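Local coordinates for protein thiol-activated cytolysin (Desulfobulbus propionicus, PDB 6NAL) that probably forms pores in target membranes, as a Gram-negative bacterial relative of the cholesterol-dependent, thiol-activated cytolysins, at residues A[99-104]-A[109-114]; A[123-128]-A[198-203]. All blocks are in the same frame, centred on the assembly; numbering follows the deposited sequence.

Contact 1: A[99-104]-A[109-114]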
loop_
_atom_site.group_PDB
_atom_site.type_symbol
_atom_site.label_atom_id
_atom_site.label_comp_id
_atom_site.label_asym_id
_atom_site.label_seq_id
_atom_site.Cartn_x
_atom_site.Cartn_y
_atom_site.Cartn_z
ATOM N N ASN A 99 -12.803 -51.250 -19.099
ATOM C CA ASN A 99 -12.674 -50.503 -20.344
ATOM C C ASN A 99 -11.725 -49.325 -20.162
ATOM O O ASN A 99 -11.947 -48.457 -19.310
ATOM C CB ASN A 99 -14.027 -50.020 -20.844
ATOM C CG ASN A 99 -14.651 -50.987 -21.830
ATOM O OD1 ASN A 99 -15.340 -51.921 -21.429
ATOM N ND2 ASN A 99 -14.394 -50.782 -23.126
ATOM N N ILE A 100 -10.665 -49.320 -20.964
ATOM C CA ILE A 100 -9.632 -48.299 -20.970
ATOM C C ILE A 100 -9.793 -47.532 -22.271
ATOM O O ILE A 100 -9.923 -48.143 -23.337
ATOM C CB ILE A 100 -8.236 -48.930 -20.880
ATOM C CG1 ILE A 100 -8.096 -49.749 -19.591
ATOM C CG2 ILE A 100 -7.150 -47.872 -20.994
ATOM C CD1 ILE A 100 -8.029 -48.919 -18.350
ATOM N N THR A 101 -9.831 -46.210 -22.193
ATOM C CA THR A 101 -10.074 -45.376 -23.367
ATOM C C THR A 101 -8.948 -44.360 -23.499
ATOM O O THR A 101 -8.622 -43.665 -22.537
ATOM C CB THR A 101 -11.433 -44.669 -23.248
ATOM O OG1 THR A 101 -12.469 -45.661 -23.183
ATOM C CG2 THR A 101 -11.666 -43.701 -24.392
ATOM N N VAL A 102 -8.321 -44.336 -24.666
ATOM C CA VAL A 102 -7.280 -43.382 -24.999
ATOM C C VAL A 102 -7.929 -42.252 -25.766
ATOM O O VAL A 102 -8.546 -42.491 -26.798
ATOM C CB VAL A 102 -6.180 -44.011 -25.862
ATOM C CG1 VAL A 102 -5.133 -43.003 -26.159
ATOM C CG2 VAL A 102 -5.632 -45.235 -25.188
ATOM N N ASP A 103 -7.750 -41.035 -25.301
ATOM C CA ASP A 103 -8.310 -39.874 -25.969
ATOM C C ASP A 103 -7.178 -39.144 -26.671
ATOM O O ASP A 103 -6.402 -38.434 -26.019
ATOM C CB ASP A 103 -9.005 -38.945 -24.989
ATOM C CG ASP A 103 -9.326 -37.597 -25.625
ATOM O OD1 ASP A 103 -9.750 -37.609 -26.820
ATOM O OD2 ASP A 103 -9.123 -36.538 -24.954
ATOM N N LEU A 104 -7.060 -39.349 -28.014
ATOM C CA LEU A 104 -6.075 -38.519 -28.679
ATOM C C LEU A 104 -6.755 -37.433 -29.490
ATOM O O LEU A 104 -7.744 -37.705 -30.164
ATOM C CB LEU A 104 -5.151 -39.266 -29.622
ATOM C CG LEU A 104 -4.504 -40.450 -28.957
ATOM C CD1 LEU A 104 -5.325 -41.661 -29.379
ATOM C CD2 LEU A 104 -3.089 -40.605 -29.397
ATOM N N ASP A 109 -12.058 -41.589 -30.098
ATOM C CA ASP A 109 -11.567 -42.308 -28.921
ATOM C C ASP A 109 -11.606 -43.819 -29.138
ATOM O O ASP A 109 -12.677 -44.395 -29.370
ATOM C CB ASP A 109 -12.408 -41.943 -27.690
ATOM C CG ASP A 109 -12.094 -40.554 -27.131
ATOM O OD1 ASP A 109 -11.576 -39.679 -27.888
ATOM O OD2 ASP A 109 -12.393 -40.348 -25.927
ATOM N N ILE A 110 -10.436 -44.457 -29.030
ATOM C CA ILE A 110 -10.295 -45.907 -29.166
ATOM C C ILE A 110 -10.235 -46.489 -27.758
ATOM O O ILE A 110 -9.507 -45.971 -26.896
ATOM C CB ILE A 110 -9.033 -46.282 -29.976
ATOM C CG1 ILE A 110 -9.138 -45.831 -31.440
ATOM C CG2 ILE A 110 -8.811 -47.774 -29.927
ATOM C CD1 ILE A 110 -7.897 -46.057 -32.283
ATOM N N SER A 111 -10.989 -47.555 -27.510
ATOM C CA SER A 111 -10.914 -48.221 -26.222
ATOM C C SER A 111 -10.576 -49.714 -26.354
ATOM O O SER A 111 -10.569 -50.322 -27.427
ATOM C CB SER A 111 -12.208 -47.989 -25.400
ATOM O OG SER A 111 -13.371 -48.571 -25.945
ATOM N N PHE A 112 -10.208 -50.282 -25.223
ATOM C CA PHE A 112 -9.770 -51.655 -25.148
ATOM C C PHE A 112 -10.069 -52.111 -23.733
ATOM O O PHE A 112 -10.135 -51.303 -22.800
ATOM C CB PHE A 112 -8.305 -51.787 -25.557
ATOM C CG PHE A 112 -7.361 -51.226 -24.602
ATOM C CD1 PHE A 112 -6.842 -49.966 -24.799
ATOM C CD2 PHE A 112 -6.965 -51.955 -23.506
ATOM C CE1 PHE A 112 -5.946 -49.424 -23.911
ATOM C CE2 PHE A 112 -6.061 -51.422 -22.588
ATOM C CZ PHE A 112 -5.553 -50.161 -22.789
ATOM N N LYS A 113 -10.381 -53.391 -23.614
ATOM C CA LYS A 113 -10.820 -53.989 -22.367
ATOM C C LYS A 113 -9.716 -54.939 -21.950
ATOM O O LYS A 113 -9.314 -55.789 -22.734
ATOM C CB LYS A 113 -12.154 -54.714 -22.549
ATOM C CG LYS A 113 -13.071 -54.711 -21.335
ATOM C CD LYS A 113 -14.265 -55.618 -21.600
ATOM C CE LYS A 113 -15.600 -54.894 -21.406
ATOM N NZ LYS A 113 -15.767 -54.336 -20.018
ATOM N N VAL A 114 -9.199 -54.784 -20.742
ATOM C CA VAL A 114 -8.197 -55.699 -20.209
ATOM C C VAL A 114 -8.259 -55.656 -18.688
ATOM O O VAL A 114 -8.863 -54.756 -18.082
ATOM C CB VAL A 114 -6.772 -55.363 -20.699
ATOM C CG1 VAL A 114 -6.367 -53.984 -20.260
ATOM C CG2 VAL A 114 -5.789 -56.403 -20.169
#

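Contact 2: A[123-128]-A[198-203]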
loop_
_atom_site.group_PDB
_atom_site.type_symbol
_atom_site.label_atom_id
_atom_site.label_comp_id
_atom_site.label_asym_id
_atom_site.label_seq_id
_atom_site.Cartn_x
_atom_site.Cartn_y
_atom_site.Cartn_z
ATOM N N ALA A 123 0.850 -51.659 -22.399
ATOM C CA ALA A 123 0.880 -52.241 -23.739
ATOM C C ALA A 123 -0.292 -51.756 -24.581
ATOM O O ALA A 123 -0.116 -51.378 -25.747
ATOM C CB ALA A 123 0.848 -53.763 -23.646
ATOM N N GLY A 124 -1.508 -51.778 -24.013
ATOM C CA GLY A 124 -2.670 -51.287 -24.741
ATOM C C GLY A 124 -2.551 -49.840 -25.178
ATOM O O GLY A 124 -2.957 -49.483 -26.299
ATOM N N ILE A 125 -2.025 -48.977 -24.291
ATOM C CA ILE A 125 -1.850 -47.568 -24.634
ATOM C C ILE A 125 -0.851 -47.433 -25.768
ATOM O O ILE A 125 -1.079 -46.710 -26.747
ATOM C CB ILE A 125 -1.399 -46.770 -23.399
ATOM C CG1 ILE A 125 -2.542 -46.690 -22.403
ATOM C CG2 ILE A 125 -0.951 -45.354 -23.768
ATOM C CD1 ILE A 125 -2.168 -46.102 -21.015
ATOM N N ASN A 126 0.266 -48.150 -25.657
ATOM C CA ASN A 126 1.319 -48.023 -26.647
ATOM C C ASN A 126 0.927 -48.634 -27.981
ATOM O O ASN A 126 1.482 -48.240 -29.011
ATOM C CB ASN A 126 2.593 -48.660 -26.135
ATOM C CG ASN A 126 3.330 -47.758 -25.205
ATOM O OD1 ASN A 126 3.313 -46.516 -25.337
ATOM N ND2 ASN A 126 3.996 -48.362 -24.258
ATOM N N ASP A 127 -0.018 -49.574 -27.982
ATOM C CA ASP A 127 -0.534 -50.095 -29.238
ATOM C C ASP A 127 -1.368 -49.040 -29.955
ATOM O O ASP A 127 -1.054 -48.648 -31.082
ATOM C CB ASP A 127 -1.342 -51.355 -28.982
ATOM C CG ASP A 127 -1.802 -52.005 -30.265
ATOM O OD1 ASP A 127 -2.940 -52.523 -30.284
ATOM O OD2 ASP A 127 -1.035 -51.965 -31.262
ATOM N N ILE A 128 -2.420 -48.541 -29.300
ATOM C CA ILE A 128 -3.218 -47.450 -29.862
ATOM C C ILE A 128 -2.332 -46.286 -30.309
ATOM O O ILE A 128 -2.608 -45.624 -31.317
ATOM C CB ILE A 128 -4.267 -46.994 -28.835
ATOM C CG1 ILE A 128 -5.188 -48.174 -28.563
ATOM C CG2 ILE A 128 -5.019 -45.765 -29.330
ATOM C CD1 ILE A 128 -6.191 -47.911 -27.500
ATOM N N TYR A 198 -1.944 -36.202 -24.632
ATOM C CA TYR A 198 -3.148 -37.020 -24.631
ATOM C C TYR A 198 -3.537 -37.453 -23.216
ATOM O O TYR A 198 -2.759 -37.346 -22.268
ATOM C CB TYR A 198 -2.966 -38.277 -25.489
ATOM C CG TYR A 198 -1.782 -39.137 -25.061
ATOM C CD1 TYR A 198 -0.507 -38.879 -25.541
ATOM C CD2 TYR A 198 -1.928 -40.218 -24.157
ATOM C CE1 TYR A 198 0.575 -39.683 -25.168
ATOM C CE2 TYR A 198 -0.853 -40.988 -23.795
ATOM C CZ TYR A 198 0.379 -40.718 -24.327
ATOM O OH TYR A 198 1.463 -41.459 -23.951
ATOM N N SER A 199 -4.740 -38.028 -23.108
ATOM C CA SER A 199 -5.245 -38.557 -21.853
ATOM C C SER A 199 -5.700 -40.012 -22.000
ATOM O O SER A 199 -6.015 -40.485 -23.093
ATOM C CB SER A 199 -6.409 -37.713 -21.330
ATOM O OG SER A 199 -5.969 -36.426 -20.961
ATOM N N VAL A 200 -5.729 -40.719 -20.866
ATOM C CA VAL A 200 -6.234 -42.079 -20.796
ATOM C C VAL A 200 -7.135 -42.210 -19.580
ATOM O O VAL A 200 -6.698 -41.970 -18.444
ATOM C CB VAL A 200 -5.122 -43.135 -20.732
ATOM C CG1 VAL A 200 -5.787 -44.500 -20.706
ATOM C CG2 VAL A 200 -4.124 -43.005 -21.880
ATOM N N SER A 201 -8.378 -42.638 -19.806
ATOM C CA SER A 201 -9.377 -42.770 -18.765
ATOM C C SER A 201 -9.771 -44.236 -18.635
ATOM O O SER A 201 -9.430 -45.078 -19.476
ATOM C CB SER A 201 -10.582 -41.880 -19.087
ATOM O OG SER A 201 -11.209 -42.316 -20.277
ATOM N N ALA A 202 -10.483 -44.539 -17.561
ATOM C CA ALA A 202 -10.946 -45.895 -17.305
ATOM C C ALA A 202 -12.318 -45.814 -16.661
ATOM O O ALA A 202 -12.542 -44.961 -15.802
ATOM C CB ALA A 202 -9.957 -46.640 -16.415
ATOM N N GLU A 203 -13.249 -46.656 -17.114
ATOM C CA GLU A 203 -14.628 -46.625 -16.629
ATOM C C GLU A 203 -14.762 -47.514 -15.398
ATOM O O GLU A 203 -14.316 -48.661 -15.398
ATOM C CB GLU A 203 -15.597 -47.061 -17.733
ATOM C CG GLU A 203 -15.961 -48.545 -17.762
ATOM C CD GLU A 203 -16.771 -48.957 -19.010
ATOM O OE1 GLU A 203 -17.114 -48.071 -19.837
ATOM O OE2 GLU A 203 -17.044 -50.178 -19.160
#

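Contact 1: A[99-104]-A[109-114]
Ile100 N gives its hydrogen to Phe112 O at 2.8 Å, and the N-H points almost straight at the acceptor (170°). The same two residues bond in the reverse sense, Phe112 N to Ile100 O at 2.9 Å, with a somewhat more bent N-H. One hydrogen-bonded pair further on, Val102 N donates to Ile110 O at 3.0 Å. The two strands are antiparallel partners of a beta hairpin, with the turn between 104 and 109. Strand 110-114 continues a large antiparallel sheet, because the other edge of strand 98-103 bonds to strand 187-202.

Ile100, Val102, Ile110 and Phe112 share one face. Phe112 has CG between its backbone N and carbonyl carbon (chi1 70°), which swings the ring back over Ile100. CB of Ile100 lies over one ring face, 3.8 Å from the ring centroid of Phe112, and makes a CH-pi contact. The CG2 branch reaches past the rim, above the ring plane, with Ile100 CG2 only 3.3 Å from Phe112 CZ, which is tight packing. Ile128 of helix 118-133 also touches Val102, Ile110 and Phe112 on this side.

The face with Asn99, Thr101, Ser111 and Lys113 is polar. Bends at its third and fourth torsions bring Lys113 NZ back to Asn99 OD1, at 2.8 Å, in a weak hydrogen bond. Thr101 and Ser111 form a non-hydrogen-bonded pair. Here Thr101 OG1 rests against Ser111 CB at 3.2 Å, while the two hydroxyls do not bond.

Near the turn, Asp103 OD1 and Asp109 OD1 are 3.0 Å apart, and the carboxylate planes are turned by 42°. Two like charges this close would probably disfavour each other, though Asp109 is exposed and solvent may screen them.

Contact 2: A[123-128]-A[198-203]
Ile125 and Val200 meet tip to tip, and Ile125 is the only residue of 123-128 that touches 198-203. Its CB bond points toward the strand. CB itself touches nothing on segment 198-203, but both of its branches do.

The short branch, CG2, turns to the aromatic side. Ile125 CG2 lies 4.4 Å from Tyr198 CE2, a loose contact made obliquely to the ring. The long branch goes to the valine. CG1 stands anti to the carbonyl carbon (chi1 -70°), and the chain then runs out extended (chi2 171°). Ile125 CG1 is 4.0 Å from Val200 CG2. At the tip, Ile125 CD1 reaches both valine methyls: Val200 CG2 at 3.8 Å and Val200 CG1 at 4.0 Å. The end methyl therefore lies across the fork of the valine. Val200 has CG1 anti to its backbone N (chi1 -178°), which turns both methyls to the helix.

All three residues are buried, and their contact is purely apolar. The distances are ordinary van der Waals ones, with no strain. Only 114 Å² is buried between the two segments, in keeping with a CA-CA separation of 8.0 Å between Ile125 and Val200. The helix thus meets the strand through the ends of side chains, while the backbones stay apart.

Tyr240 of strand 232-250 fills in beside this contact. It touches Ile125 and Val200, and its ring meets that of Tyr198 with the planes nearly parallel. Ile128, one turn on from Ile125, packs on Leu104. Helix 118-133 therefore lies over one face of the large antiparallel sheet, where strand 187-202 runs between strands 98-103 and 232-250.

Contact 1 is a surface hairpin at the sheet border, and contact 2 is a buried helix-to-sheet contact. Their centres are about 5 Å apart. Strands 98-103 and 187-202 are neighbours in the same sheet: Asp103 N probably bonds to Ser199 O, and Ser201 N to Thr101 O. Strand 110-114 is followed after a short connection by helix 118-133, which folds back over the sheet. Phe112 CD1 meets Ile128 CD1 at 3.5 Å, so the apolar layer runs on from one contact to the other. Contact 1 relies on backbone hydrogen bonds and has a polar outer face. Contact 2 has aliphatic and aromatic packing alone.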